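PDB 5TXE: AtxE2 from Asticcacaulis excentricus, which hydrolyses the isopeptide bond of the lasso peptides astexin-2 and astexin-3, recognising their threaded shape and converting them to linear peptides. Local coordinates for residues 470-475 with 487-492; 491-496 with 587-592; 497-502 with 530-535; 506-511 with 540-545. The protein carries 1 engineered substitution. All blocks are in the same frame, centred on the assembly; numbering follows the deposited sequence.

Interaction 1 (470-475 with 487-492); sequences PRSEAS and KAEYSN
A488 and E489, in the last turn of helix 482-490, meet an ST motif at S472 and, two residues on, A474, in the loop after strand 463-467 of the alpha/beta-hydrolase domain. Taken in order, A488 comes first and makes a loose apolar touch, its CB 4.4 Å from CB of A474; both methyls also pack on F479. E489 has the largest share of the contact. Its CB does not aim at the loop, but CG lies anti to the carbonyl carbon (chi1 -63°) and the chain runs extended beyond it, which carries the carboxylate across to S472. On the way CG of E489 rests on CB of A474 at 3.7 Å. At the end S472 OG donates to E489 OE2 over 2.7 Å, arriving on the anti side of that oxygen and 23° out of the carboxylate plane. Q485 NE2 bonds to the same OE2, and two donors on one oxygen limit how the carboxylate can turn. Past E489 the helix ends, S491 being the first residue to leave helical geometry, and the E489 backbone bonds to N495, where the next helix starts. The loop side is braced in turn: S472 OG, besides donating to the glutamate, accepts from S475 N at 3.1 Å, with an N-H...O angle of 140°.

Interaction 2 (491-496 with 587-592); sequences SNWRNR and AATSFV
W493 lays its indole against A588 and T589, joining the N-cap position of helix 494-512 to the loop that leads into helix 591-594. The side chain starts with CG anti to the carbonyl carbon (chi1 -65°), and CB, which points toward the loop, packs on the ring of F535 from helix 528-539. Farther out, CD1 lies 3.7 Å from CB of A588, a methyl that approaches the ring obliquely. NE1 has the same methyl at 3.7 Å, but its polar partner is F585 O, to which it is hydrogen-bonded; F585 also stacks its ring on the indole. The benzo end belongs to T589: CG2 stands over one face, 3.9 Å from the centroid of the six-membered ring and 20° off its normal, a CH-pi contact. CZ2 and CH2 are the nearest ring atoms to this methyl. Shortening W493 to an alanine removes the indole and is likely to leave both methyls facing a gap and F585 O without its donor. T589 OG1 bonds to T553 O, which limits rotation of the side chain that carries the methyl. Between the two segments the contact is therefore apolar, its adhesion resting on methyl-to-ring dispersion, while NE1 is satisfied by F585 O, earlier in the same loop as A588, and T589 OG1 by T553 O.

Interaction 3 (497-502 with 530-535); sequences WNILHT and ATTVHF
F535 drives the edge of its ring into the face of W497, a T-shaped pair with planes at 88° and centroids 4.8 Å apart between the five-membered ring and the phenyl. CZ leads: it sits above the indole face, 3.5 Å from W497 NE1. Beside it, CD2 of L500 touches the phenyl rim at CE2, 4.0 Å away and near the ring plane. A third pair lies about one turn back along helix 528-539, where CG2 of I499 packs across T532, 3.7 Å from its OG1. That hydroxyl also has a polar partner, a hydrogen bond with R496 NH2. Next outward are the torsions: F535 has CG trans to its own N (chi1 -166°), which sends the ring out from helix 528-539 toward helix 494-512. A serine replacing W497 removes the indole face, and the F535 edge is likely to be left partly unsupported, held on this side mainly by L500. The segment axes come within 10.2 Å and cross at -78°, a steep angle that confines contact to a small patch where W497, I499 and L500 meet T532 and F535. Helix 528-539 follows A527, an engineered replacement of the nucleophile, and T531 packs on the bound peptide. Of the two helices, 494-512 sets I499 and T502 on F467 of strand 463-467, while 528-539 rests V533 and H534 on strand 545-548.

Interaction 4 (506-511 with 540-545); sequences LIDDLD and SHRFAA
R542 reaches D508 through a bent side chain: CG lies opposite the carbonyl carbon, and the turn at chi2 (-78°) swings the guanidinium toward helix 494-512. D508 does its share from the helix, its CB pointing past the loop but its carboxylate ending close to it. NH1 of R542 donates to OD1 of D508 at 3.1 Å with an N-H...O angle of 162°, forming a salt bridge. The acceptor lies in the guanidinium plane at its edge and is met on its syn side, tilted 28° from the carboxylate plane. The bridge rests on this one bond, since OD2 of D508 and NH2 of R542 stay 4.0 Å apart. E504 adds a long, weak ion pair to NH2. Below the charges, CD1 of I507 touches CE1 of F543 at 4.0 Å, approaching the ring obliquely, and both side chains also pack on V521 of strand 521-525. The loop is shaped by an ST turn in which S540 OG accepts from R542 N at 3.1 Å. A buried apolar pair beneath a more exposed salt bridge thus ties helix 494-512 to the loop between helix 528-539 and strand 545-548, a helix-to-strand connection of the alpha/beta-hydrolase fold.

Overall arrangement
Following the chain from the N terminus, interaction 1 comes first, closing a short loop from the segment after strand 463-467 to helix 482-490. Interaction 2 begins on the stretch where it ends, sharing S491 and N492, and closes a much longer loop to residues 587-592. Interactions 3 and 4 are both nested inside that loop; they cross each other, since their segments alternate along helix 494-512 and the stretch 530-545. Helix 494-512 is common to interactions 2, 3 and 4. Direct contacts link successive sites: R496 to T532 and F535 between 2 and 3, L500 to F543 between 3 and 4. Together they tie this helix to helix 528-539, to the loop entering strand 545-548 and to the one leading into helix 591-594.

Interaction 1 (470-475 with 487-492)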
loop_
_atom_site.group_PDB
_atom_site.type_symbol
_atom_site.label_atom_id
_atom_site.label_comp_id
_atom_site.label_asym_id
_atom_site.label_seq_id
_atom_site.Cartn_x
_atom_site.Cartn_y
_atom_site.Cartn_z
ATOM N N PRO A 470 -1.723 -13.530 8.160
ATOM C CA PRO A 470 -1.696 -14.758 7.396
ATOM C C PRO A 470 -2.892 -14.943 6.472
ATOM O O PRO A 470 -3.914 -14.234 6.577
ATOM C CB PRO A 470 -1.736 -15.817 8.500
ATOM C CG PRO A 470 -2.639 -15.211 9.505
ATOM C CD PRO A 470 -2.224 -13.759 9.522
ATOM N N ARG A 471 -2.758 -15.941 5.607
ATOM C CA ARG A 471 -3.860 -16.440 4.797
ATOM C C ARG A 471 -5.066 -16.893 5.617
ATOM O O ARG A 471 -4.927 -17.399 6.763
ATOM C CB ARG A 471 -3.371 -17.573 3.888
ATOM C CG ARG A 471 -2.593 -17.032 2.691
ATOM C CD ARG A 471 -2.314 -18.093 1.639
ATOM N NE ARG A 471 -3.526 -18.691 1.060
ATOM C CZ ARG A 471 -3.542 -19.775 0.281
ATOM N NH1 ARG A 471 -2.410 -20.387 -0.049
ATOM N NH2 ARG A 471 -4.694 -20.258 -0.172
ATOM N N SER A 472 -6.257 -16.664 5.059
ATOM C CA SER A 472 -7.454 -17.107 5.745
ATOM C C SER A 472 -7.733 -18.580 5.386
ATOM O O SER A 472 -7.292 -19.047 4.347
ATOM C CB SER A 472 -8.656 -16.286 5.329
ATOM O OG SER A 472 -8.925 -16.501 3.964
ATOM N N GLU A 473 -8.496 -19.262 6.226
ATOM C CA GLU A 473 -8.984 -20.626 5.919
ATOM C C GLU A 473 -9.770 -20.632 4.600
ATOM O O GLU A 473 -9.601 -21.517 3.770
ATOM C CB GLU A 473 -9.861 -21.139 7.067
ATOM C CG GLU A 473 -9.094 -21.228 8.407
ATOM C CD GLU A 473 -9.939 -21.582 9.641
ATOM O OE1 GLU A 473 -10.580 -22.655 9.610
ATOM O OE2 GLU A 473 -9.943 -20.805 10.651
ATOM N N ALA A 474 -10.615 -19.615 4.411
ATOM C CA ALA A 474 -11.443 -19.494 3.214
ATOM C C ALA A 474 -10.613 -19.424 1.951
ATOM O O ALA A 474 -11.063 -19.834 0.896
ATOM C CB ALA A 474 -12.329 -18.260 3.290
ATOM N N SER A 475 -9.416 -18.846 2.030
ATOM C CA SER A 475 -8.565 -18.761 0.846
ATOM C C SER A 475 -8.064 -20.154 0.392
ATOM O O SER A 475 -7.572 -20.282 -0.722
ATOM C CB SER A 475 -7.378 -17.851 1.112
ATOM O OG SER A 475 -6.489 -18.477 2.040
ATOM N N LYS A 487 -17.363 -12.927 2.276
ATOM C CA LYS A 487 -18.557 -13.233 3.010
ATOM C C LYS A 487 -18.332 -14.415 3.935
ATOM O O LYS A 487 -18.701 -14.359 5.122
ATOM C CB LYS A 487 -19.669 -13.508 2.042
ATOM C CG LYS A 487 -21.016 -13.597 2.663
ATOM C CD LYS A 487 -22.015 -13.776 1.533
ATOM C CE LYS A 487 -23.285 -14.437 2.023
ATOM N NZ LYS A 487 -23.918 -13.593 3.066
ATOM N N ALA A 488 -17.657 -15.445 3.449
ATOM C CA ALA A 488 -17.267 -16.544 4.346
ATOM C C ALA A 488 -16.283 -16.123 5.467
ATOM O O ALA A 488 -16.407 -16.577 6.609
ATOM C CB ALA A 488 -16.649 -17.686 3.556
ATOM N N GLU A 489 -15.314 -15.265 5.161
ATOM C CA GLU A 489 -14.345 -14.785 6.200
ATOM C C GLU A 489 -14.985 -13.960 7.346
ATOM O O GLU A 489 -14.535 -14.031 8.501
ATOM C CB GLU A 489 -13.234 -13.953 5.564
ATOM C CG GLU A 489 -12.391 -14.754 4.586
ATOM C CD GLU A 489 -11.465 -13.910 3.721
ATOM O OE1 GLU A 489 -11.715 -12.704 3.531
ATOM O OE2 GLU A 489 -10.507 -14.482 3.179
ATOM N N TYR A 490 -16.033 -13.206 7.017
ATOM C CA TYR A 490 -16.702 -12.364 8.006
ATOM C C TYR A 490 -17.776 -13.095 8.725
ATOM O O TYR A 490 -18.246 -12.636 9.741
ATOM C CB TYR A 490 -17.283 -11.098 7.367
ATOM C CG TYR A 490 -16.235 -10.015 7.166
ATOM C CD1 TYR A 490 -15.920 -9.121 8.195
ATOM C CD2 TYR A 490 -15.542 -9.907 5.987
ATOM C CE1 TYR A 490 -14.961 -8.128 8.031
ATOM C CE2 TYR A 490 -14.584 -8.920 5.810
ATOM C CZ TYR A 490 -14.295 -8.026 6.830
ATOM O OH TYR A 490 -13.333 -7.059 6.638
ATOM N N SER A 491 -18.193 -14.240 8.207
ATOM C CA SER A 491 -19.242 -14.980 8.855
ATOM C C SER A 491 -18.783 -15.308 10.248
ATOM O O SER A 491 -17.772 -16.005 10.448
ATOM C CB SER A 491 -19.533 -16.277 8.109
ATOM O OG SER A 491 -20.313 -17.073 8.953
ATOM N N ASN A 492 -19.493 -14.778 11.235
ATOM C CA ASN A 492 -19.132 -15.015 12.645
ATOM C C ASN A 492 -17.722 -14.543 12.997
ATOM O O ASN A 492 -17.077 -15.055 13.938
ATOM C CB ASN A 492 -19.334 -16.504 12.989
ATOM C CG ASN A 492 -20.805 -16.879 12.990
ATOM O OD1 ASN A 492 -21.602 -16.265 13.693
ATOM N ND2 ASN A 492 -21.184 -17.819 12.123
#

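Interaction 2 (491-496 with 587-592)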
loop_
_atom_site.group_PDB
_atom_site.type_symbol
_atom_site.label_atom_id
_atom_site.label_comp_id
_atom_site.label_asym_id
_atom_site.label_seq_id
_atom_site.Cartn_x
_atom_site.Cartn_y
_atom_site.Cartn_z
ATOM N N SER A 491 -18.193 -14.240 8.207
ATOM C CA SER A 491 -19.242 -14.980 8.855
ATOM C C SER A 491 -18.783 -15.308 10.248
ATOM O O SER A 491 -17.772 -16.005 10.448
ATOM C CB SER A 491 -19.533 -16.277 8.109
ATOM O OG SER A 491 -20.313 -17.073 8.953
ATOM N N ASN A 492 -19.493 -14.778 11.235
ATOM C CA ASN A 492 -19.132 -15.015 12.645
ATOM C C ASN A 492 -17.722 -14.543 12.997
ATOM O O ASN A 492 -17.077 -15.055 13.938
ATOM C CB ASN A 492 -19.334 -16.504 12.989
ATOM C CG ASN A 492 -20.805 -16.879 12.990
ATOM O OD1 ASN A 492 -21.602 -16.265 13.693
ATOM N ND2 ASN A 492 -21.184 -17.819 12.123
ATOM N N TRP A 493 -17.232 -13.596 12.194
ATOM C CA TRP A 493 -15.901 -13.089 12.355
ATOM C C TRP A 493 -14.828 -14.198 12.382
ATOM O O TRP A 493 -13.827 -14.088 13.056
ATOM C CB TRP A 493 -15.833 -12.268 13.641
ATOM C CG TRP A 493 -16.710 -11.004 13.601
ATOM C CD1 TRP A 493 -17.951 -10.823 14.172
ATOM C CD2 TRP A 493 -16.393 -9.772 12.953
ATOM N NE1 TRP A 493 -18.391 -9.549 13.941
ATOM C CE2 TRP A 493 -17.460 -8.897 13.177
ATOM C CE3 TRP A 493 -15.297 -9.326 12.228
ATOM C CZ2 TRP A 493 -17.458 -7.613 12.701
ATOM C CZ3 TRP A 493 -15.302 -8.041 11.741
ATOM C CH2 TRP A 493 -16.367 -7.203 11.991
ATOM N N ARG A 494 -15.027 -15.248 11.607
ATOM C CA ARG A 494 -14.125 -16.407 11.653
ATOM C C ARG A 494 -12.696 -15.999 11.335
ATOM O O ARG A 494 -11.804 -16.317 12.082
ATOM C CB ARG A 494 -14.628 -17.553 10.718
ATOM C CG ARG A 494 -15.777 -18.398 11.327
ATOM C CD ARG A 494 -16.520 -19.349 10.331
ATOM N NE ARG A 494 -15.581 -20.390 9.869
ATOM C CZ ARG A 494 -15.895 -21.637 9.499
ATOM N NH1 ARG A 494 -17.144 -22.084 9.512
ATOM N NH2 ARG A 494 -14.925 -22.453 9.118
ATOM N N ASN A 495 -12.468 -15.225 10.263
ATOM C CA ASN A 495 -11.104 -14.843 9.965
ATOM C C ASN A 495 -10.499 -13.861 10.975
ATOM O O ASN A 495 -9.300 -13.895 11.222
ATOM C CB ASN A 495 -10.941 -14.299 8.540
ATOM C CG ASN A 495 -9.466 -14.273 8.108
ATOM O OD1 ASN A 495 -8.727 -15.233 8.346
ATOM N ND2 ASN A 495 -9.040 -13.186 7.512
ATOM N N ARG A 496 -11.311 -13.004 11.574
ATOM C CA ARG A 496 -10.772 -12.112 12.527
ATOM C C ARG A 496 -10.268 -12.867 13.695
ATOM O O ARG A 496 -9.240 -12.487 14.292
ATOM C CB ARG A 496 -11.840 -11.140 13.024
ATOM C CG ARG A 496 -11.334 -9.748 13.184
ATOM C CD ARG A 496 -11.295 -9.241 11.766
ATOM N NE ARG A 496 -10.120 -8.568 11.464
ATOM C CZ ARG A 496 -9.858 -8.050 10.282
ATOM N NH1 ARG A 496 -10.719 -8.138 9.295
ATOM N NH2 ARG A 496 -8.732 -7.401 10.117
ATOM N N ALA A 587 -21.710 -6.890 17.890
ATOM C CA ALA A 587 -21.332 -7.069 19.301
ATOM C C ALA A 587 -19.880 -7.437 19.503
ATOM O O ALA A 587 -19.285 -7.152 20.556
ATOM C CB ALA A 587 -22.194 -8.167 19.901
ATOM N N ALA A 588 -19.271 -8.038 18.489
ATOM C CA ALA A 588 -17.860 -8.412 18.611
ATOM C C ALA A 588 -16.901 -7.269 18.401
ATOM O O ALA A 588 -15.714 -7.426 18.688
ATOM C CB ALA A 588 -17.562 -9.481 17.573
ATOM N N THR A 589 -17.376 -6.144 17.837
ATOM C CA THR A 589 -16.465 -5.034 17.481
ATOM C C THR A 589 -16.902 -3.597 17.841
ATOM O O THR A 589 -16.049 -2.742 17.884
ATOM C CB THR A 589 -16.180 -4.973 15.970
ATOM O OG1 THR A 589 -17.415 -4.783 15.263
ATOM C CG2 THR A 589 -15.494 -6.237 15.465
ATOM N N SER A 590 -18.180 -3.349 18.113
ATOM C CA SER A 590 -18.669 -2.004 18.346
ATOM C C SER A 590 -18.188 -1.483 19.678
ATOM O O SER A 590 -18.402 -2.125 20.718
ATOM C CB SER A 590 -20.179 -1.917 18.283
ATOM O OG SER A 590 -20.598 -0.748 18.973
ATOM N N PHE A 591 -17.534 -0.321 19.645
ATOM C CA PHE A 591 -17.163 0.347 20.888
ATOM C C PHE A 591 -18.343 0.996 21.610
ATOM O O PHE A 591 -18.291 1.208 22.826
ATOM C CB PHE A 591 -16.062 1.391 20.663
ATOM C CG PHE A 591 -14.702 0.814 20.396
ATOM C CD1 PHE A 591 -14.440 -0.535 20.507
ATOM C CD2 PHE A 591 -13.678 1.646 20.042
ATOM C CE1 PHE A 591 -13.155 -1.019 20.290
ATOM C CE2 PHE A 591 -12.412 1.171 19.781
ATOM C CZ PHE A 591 -12.140 -0.160 19.910
ATOM N N VAL A 592 -19.412 1.295 20.904
ATOM C CA VAL A 592 -20.605 1.793 21.594
ATOM C C VAL A 592 -21.193 0.654 22.474
ATOM O O VAL A 592 -21.402 0.835 23.656
ATOM C CB VAL A 592 -21.679 2.309 20.583
ATOM C CG1 VAL A 592 -22.982 2.761 21.287
ATOM C CG2 VAL A 592 -21.114 3.468 19.808
#

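Interaction 3 (497-502 with 530-535)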
loop_
_atom_site.group_PDB
_atom_site.type_symbol
_atom_site.label_atom_id
_atom_site.label_comp_id
_atom_site.label_asym_id
_atom_site.label_seq_id
_atom_site.Cartn_x
_atom_site.Cartn_y
_atom_site.Cartn_z
ATOM N N TRP A 497 -10.993 -13.930 14.092
ATOM C CA TRP A 497 -10.450 -14.825 15.159
ATOM C C TRP A 497 -9.142 -15.513 14.756
ATOM O O TRP A 497 -8.248 -15.683 15.556
ATOM C CB TRP A 497 -11.450 -15.893 15.535
ATOM C CG TRP A 497 -12.496 -15.452 16.460
ATOM C CD1 TRP A 497 -13.862 -15.287 16.202
ATOM C CD2 TRP A 497 -12.308 -15.186 17.834
ATOM N NE1 TRP A 497 -14.499 -14.918 17.364
ATOM C CE2 TRP A 497 -13.562 -14.849 18.373
ATOM C CE3 TRP A 497 -11.189 -15.189 18.665
ATOM C CZ2 TRP A 497 -13.720 -14.516 19.689
ATOM C CZ3 TRP A 497 -11.354 -14.866 19.979
ATOM C CH2 TRP A 497 -12.603 -14.531 20.485
ATOM N N ASN A 498 -9.039 -15.951 13.515
ATOM C CA ASN A 498 -7.772 -16.569 13.050
ATOM C C ASN A 498 -6.622 -15.570 13.153
ATOM O O ASN A 498 -5.463 -15.914 13.523
ATOM C CB ASN A 498 -7.926 -17.012 11.590
ATOM C CG ASN A 498 -6.603 -17.526 10.962
ATOM O OD1 ASN A 498 -5.884 -18.361 11.541
ATOM N ND2 ASN A 498 -6.295 -17.021 9.752
ATOM N N ILE A 499 -6.912 -14.321 12.784
ATOM C CA ILE A 499 -5.901 -13.280 12.960
ATOM C C ILE A 499 -5.519 -13.069 14.420
ATOM O O ILE A 499 -4.335 -13.009 14.784
ATOM C CB ILE A 499 -6.331 -11.968 12.269
ATOM C CG1 ILE A 499 -6.304 -12.201 10.772
ATOM C CG2 ILE A 499 -5.353 -10.841 12.622
ATOM C CD1 ILE A 499 -7.144 -11.231 9.997
ATOM N N LEU A 500 -6.515 -12.928 15.264
ATOM C CA LEU A 500 -6.224 -12.649 16.671
ATOM C C LEU A 500 -5.471 -13.822 17.317
ATOM O O LEU A 500 -4.501 -13.623 18.080
ATOM C CB LEU A 500 -7.491 -12.395 17.421
ATOM C CG LEU A 500 -7.340 -12.183 18.915
ATOM C CD1 LEU A 500 -6.503 -10.987 19.244
ATOM C CD2 LEU A 500 -8.689 -12.003 19.541
ATOM N N HIS A 501 -5.899 -15.039 16.988
ATOM C CA HIS A 501 -5.224 -16.224 17.533
ATOM C C HIS A 501 -3.827 -16.307 17.031
ATOM O O HIS A 501 -2.934 -16.728 17.763
ATOM C CB HIS A 501 -5.957 -17.491 17.146
ATOM C CG HIS A 501 -7.251 -17.727 17.865
ATOM N ND1 HIS A 501 -7.445 -17.442 19.202
ATOM C CD2 HIS A 501 -8.402 -18.283 17.433
ATOM C CE1 HIS A 501 -8.665 -17.795 19.557
ATOM N NE2 HIS A 501 -9.269 -18.302 18.501
ATOM N N THR A 502 -3.582 -15.865 15.805
ATOM C CA THR A 502 -2.198 -15.852 15.297
ATOM C C THR A 502 -1.345 -14.877 16.049
ATOM O O THR A 502 -0.215 -15.167 16.365
ATOM C CB THR A 502 -2.139 -15.523 13.798
ATOM O OG1 THR A 502 -2.942 -16.450 13.087
ATOM C CG2 THR A 502 -0.726 -15.586 13.255
ATOM N N ALA A 530 -6.743 -1.869 11.706
ATOM C CA ALA A 530 -7.570 -1.170 12.654
ATOM C C ALA A 530 -8.697 -2.068 13.118
ATOM O O ALA A 530 -9.052 -2.055 14.290
ATOM C CB ALA A 530 -8.150 0.086 12.057
ATOM N N THR A 531 -9.292 -2.786 12.179
ATOM C CA THR A 531 -10.388 -3.713 12.508
ATOM C C THR A 531 -9.875 -4.737 13.542
ATOM O O THR A 531 -10.561 -5.113 14.502
ATOM C CB THR A 531 -10.855 -4.407 11.234
ATOM O OG1 THR A 531 -11.125 -3.429 10.213
ATOM C CG2 THR A 531 -12.092 -5.241 11.437
ATOM N N THR A 532 -8.643 -5.180 13.349
ATOM C CA THR A 532 -8.053 -6.160 14.240
ATOM C C THR A 532 -7.858 -5.537 15.593
ATOM O O THR A 532 -8.039 -6.172 16.580
ATOM C CB THR A 532 -6.721 -6.706 13.648
ATOM O OG1 THR A 532 -7.019 -7.549 12.543
ATOM C CG2 THR A 532 -5.912 -7.462 14.651
ATOM N N VAL A 533 -7.477 -4.283 15.644
ATOM C CA VAL A 533 -7.358 -3.643 16.928
ATOM C C VAL A 533 -8.667 -3.609 17.658
ATOM O O VAL A 533 -8.704 -3.848 18.858
ATOM C CB VAL A 533 -6.903 -2.213 16.819
ATOM C CG1 VAL A 533 -6.926 -1.537 18.177
ATOM C CG2 VAL A 533 -5.485 -2.172 16.250
ATOM N N HIS A 534 -9.742 -3.307 16.952
ATOM C CA HIS A 534 -11.041 -3.114 17.626
ATOM C C HIS A 534 -11.491 -4.466 18.147
ATOM O O HIS A 534 -11.894 -4.599 19.292
ATOM C CB HIS A 534 -12.119 -2.480 16.706
ATOM C CG HIS A 534 -11.680 -1.208 16.045
ATOM N ND1 HIS A 534 -12.068 -0.856 14.766
ATOM C CD2 HIS A 534 -10.813 -0.253 16.455
ATOM C CE1 HIS A 534 -11.492 0.284 14.450
ATOM N NE2 HIS A 534 -10.718 0.661 15.453
ATOM N N PHE A 535 -11.413 -5.438 17.268
ATOM C CA PHE A 535 -11.722 -6.853 17.621
ATOM C C PHE A 535 -10.874 -7.346 18.772
ATOM O O PHE A 535 -11.353 -7.999 19.685
ATOM C CB PHE A 535 -11.497 -7.768 16.394
ATOM C CG PHE A 535 -12.085 -9.138 16.538
ATOM C CD1 PHE A 535 -13.420 -9.352 16.272
ATOM C CD2 PHE A 535 -11.324 -10.184 17.040
ATOM C CE1 PHE A 535 -13.979 -10.607 16.414
ATOM C CE2 PHE A 535 -11.850 -11.463 17.161
ATOM C CZ PHE A 535 -13.189 -11.668 16.851
#

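Interaction 4 (506-511 with 540-545)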
loop_
_atom_site.group_PDB
_atom_site.type_symbol
_atom_site.label_atom_id
_atom_site.label_comp_id
_atom_site.label_asym_id
_atom_site.label_seq_id
_atom_site.Cartn_x
_atom_site.Cartn_y
_atom_site.Cartn_z
ATOM N N LEU A 506 2.039 -15.743 18.251
ATOM C CA LEU A 506 3.321 -15.074 18.158
ATOM C C LEU A 506 3.766 -14.522 19.497
ATOM O O LEU A 506 4.957 -14.555 19.831
ATOM C CB LEU A 506 3.326 -13.963 17.114
ATOM C CG LEU A 506 3.165 -14.487 15.717
ATOM C CD1 LEU A 506 2.676 -13.398 14.744
ATOM C CD2 LEU A 506 4.516 -15.050 15.266
ATOM N N ILE A 507 2.827 -13.957 20.222
ATOM C CA ILE A 507 3.160 -13.375 21.500
ATOM C C ILE A 507 3.629 -14.507 22.417
ATOM O O ILE A 507 4.627 -14.359 23.118
ATOM C CB ILE A 507 1.938 -12.648 22.118
ATOM C CG1 ILE A 507 1.612 -11.372 21.309
ATOM C CG2 ILE A 507 2.185 -12.262 23.545
ATOM C CD1 ILE A 507 0.298 -10.756 21.719
ATOM N N ASP A 508 2.868 -15.595 22.456
ATOM C CA ASP A 508 3.238 -16.744 23.297
ATOM C C ASP A 508 4.613 -17.270 22.943
ATOM O O ASP A 508 5.376 -17.602 23.819
ATOM C CB ASP A 508 2.233 -17.890 23.175
ATOM C CG ASP A 508 0.890 -17.578 23.846
ATOM O OD1 ASP A 508 0.824 -16.632 24.671
ATOM O OD2 ASP A 508 -0.107 -18.266 23.540
ATOM N N ASP A 509 4.934 -17.326 21.666
ATOM C CA ASP A 509 6.266 -17.739 21.261
ATOM C C ASP A 509 7.332 -16.839 21.865
ATOM O O ASP A 509 8.320 -17.307 22.413
ATOM C CB ASP A 509 6.362 -17.722 19.717
ATOM C CG ASP A 509 7.732 -18.202 19.179
ATOM O OD1 ASP A 509 7.964 -19.415 19.139
ATOM O OD2 ASP A 509 8.570 -17.378 18.751
ATOM N N LEU A 510 7.175 -15.535 21.693
ATOM C CA LEU A 510 8.204 -14.617 22.114
ATOM C C LEU A 510 8.259 -14.604 23.634
ATOM O O LEU A 510 9.313 -14.400 24.206
ATOM C CB LEU A 510 7.914 -13.213 21.606
ATOM C CG LEU A 510 7.975 -12.999 20.109
ATOM C CD1 LEU A 510 7.423 -11.616 19.771
ATOM C CD2 LEU A 510 9.410 -13.108 19.668
ATOM N N ASP A 511 7.133 -14.875 24.264
ATOM C CA ASP A 511 7.077 -15.060 25.722
ATOM C C ASP A 511 7.914 -16.280 26.201
ATOM O O ASP A 511 8.734 -16.153 27.070
ATOM C CB ASP A 511 5.633 -15.223 26.166
ATOM C CG ASP A 511 5.471 -15.281 27.689
ATOM O OD1 ASP A 511 6.428 -15.042 28.442
ATOM O OD2 ASP A 511 4.342 -15.576 28.140
ATOM N N SER A 540 -10.121 -10.035 23.727
ATOM C CA SER A 540 -9.021 -10.515 24.512
ATOM C C SER A 540 -8.646 -9.471 25.541
ATOM O O SER A 540 -9.043 -8.320 25.466
ATOM C CB SER A 540 -7.844 -10.796 23.616
ATOM O OG SER A 540 -6.946 -9.717 23.544
ATOM N N HIS A 541 -7.876 -9.871 26.523
ATOM C CA HIS A 541 -7.232 -8.966 27.464
ATOM C C HIS A 541 -5.749 -9.118 27.371
ATOM O O HIS A 541 -5.012 -8.949 28.323
ATOM C CB HIS A 541 -7.720 -9.280 28.885
ATOM C CG HIS A 541 -9.153 -8.936 29.115
ATOM N ND1 HIS A 541 -10.189 -9.798 28.800
ATOM C CD2 HIS A 541 -9.732 -7.842 29.666
ATOM C CE1 HIS A 541 -11.343 -9.234 29.118
ATOM N NE2 HIS A 541 -11.093 -8.043 29.635
ATOM N N ARG A 542 -5.267 -9.400 26.182
ATOM C CA ARG A 542 -3.830 -9.538 25.980
ATOM C C ARG A 542 -3.098 -8.257 25.725
ATOM O O ARG A 542 -1.870 -8.288 25.684
ATOM C CB ARG A 542 -3.608 -10.427 24.797
ATOM C CG ARG A 542 -4.253 -11.779 24.991
ATOM C CD ARG A 542 -3.447 -12.677 25.896
ATOM N NE ARG A 542 -3.757 -14.045 25.492
ATOM C CZ ARG A 542 -2.854 -14.911 25.068
ATOM N NH1 ARG A 542 -1.553 -14.602 25.059
ATOM N NH2 ARG A 542 -3.257 -16.097 24.666
ATOM N N PHE A 543 -3.813 -7.126 25.528
ATOM C CA PHE A 543 -3.128 -5.870 25.149
ATOM C C PHE A 543 -3.163 -4.814 26.216
ATOM O O PHE A 543 -4.193 -4.491 26.718
ATOM C CB PHE A 543 -3.735 -5.394 23.836
ATOM C CG PHE A 543 -3.633 -6.434 22.771
ATOM C CD1 PHE A 543 -2.404 -6.740 22.230
ATOM C CD2 PHE A 543 -4.712 -7.106 22.346
ATOM C CE1 PHE A 543 -2.284 -7.690 21.268
ATOM C CE2 PHE A 543 -4.596 -8.075 21.388
ATOM C CZ PHE A 543 -3.380 -8.351 20.850
ATOM N N ALA A 544 -2.029 -4.250 26.571
ATOM C CA ALA A 544 -2.017 -3.258 27.608
ATOM C C ALA A 544 -2.146 -1.800 27.083
ATOM O O ALA A 544 -2.277 -0.857 27.895
ATOM C CB ALA A 544 -0.744 -3.381 28.388
ATOM N N ALA A 545 -2.016 -1.608 25.775
ATOM C CA ALA A 545 -2.177 -0.265 25.136
ATOM C C ALA A 545 -2.346 -0.424 23.641
ATOM O O ALA A 545 -1.902 -1.449 23.075
ATOM C CB ALA A 545 -1.010 0.626 25.459
#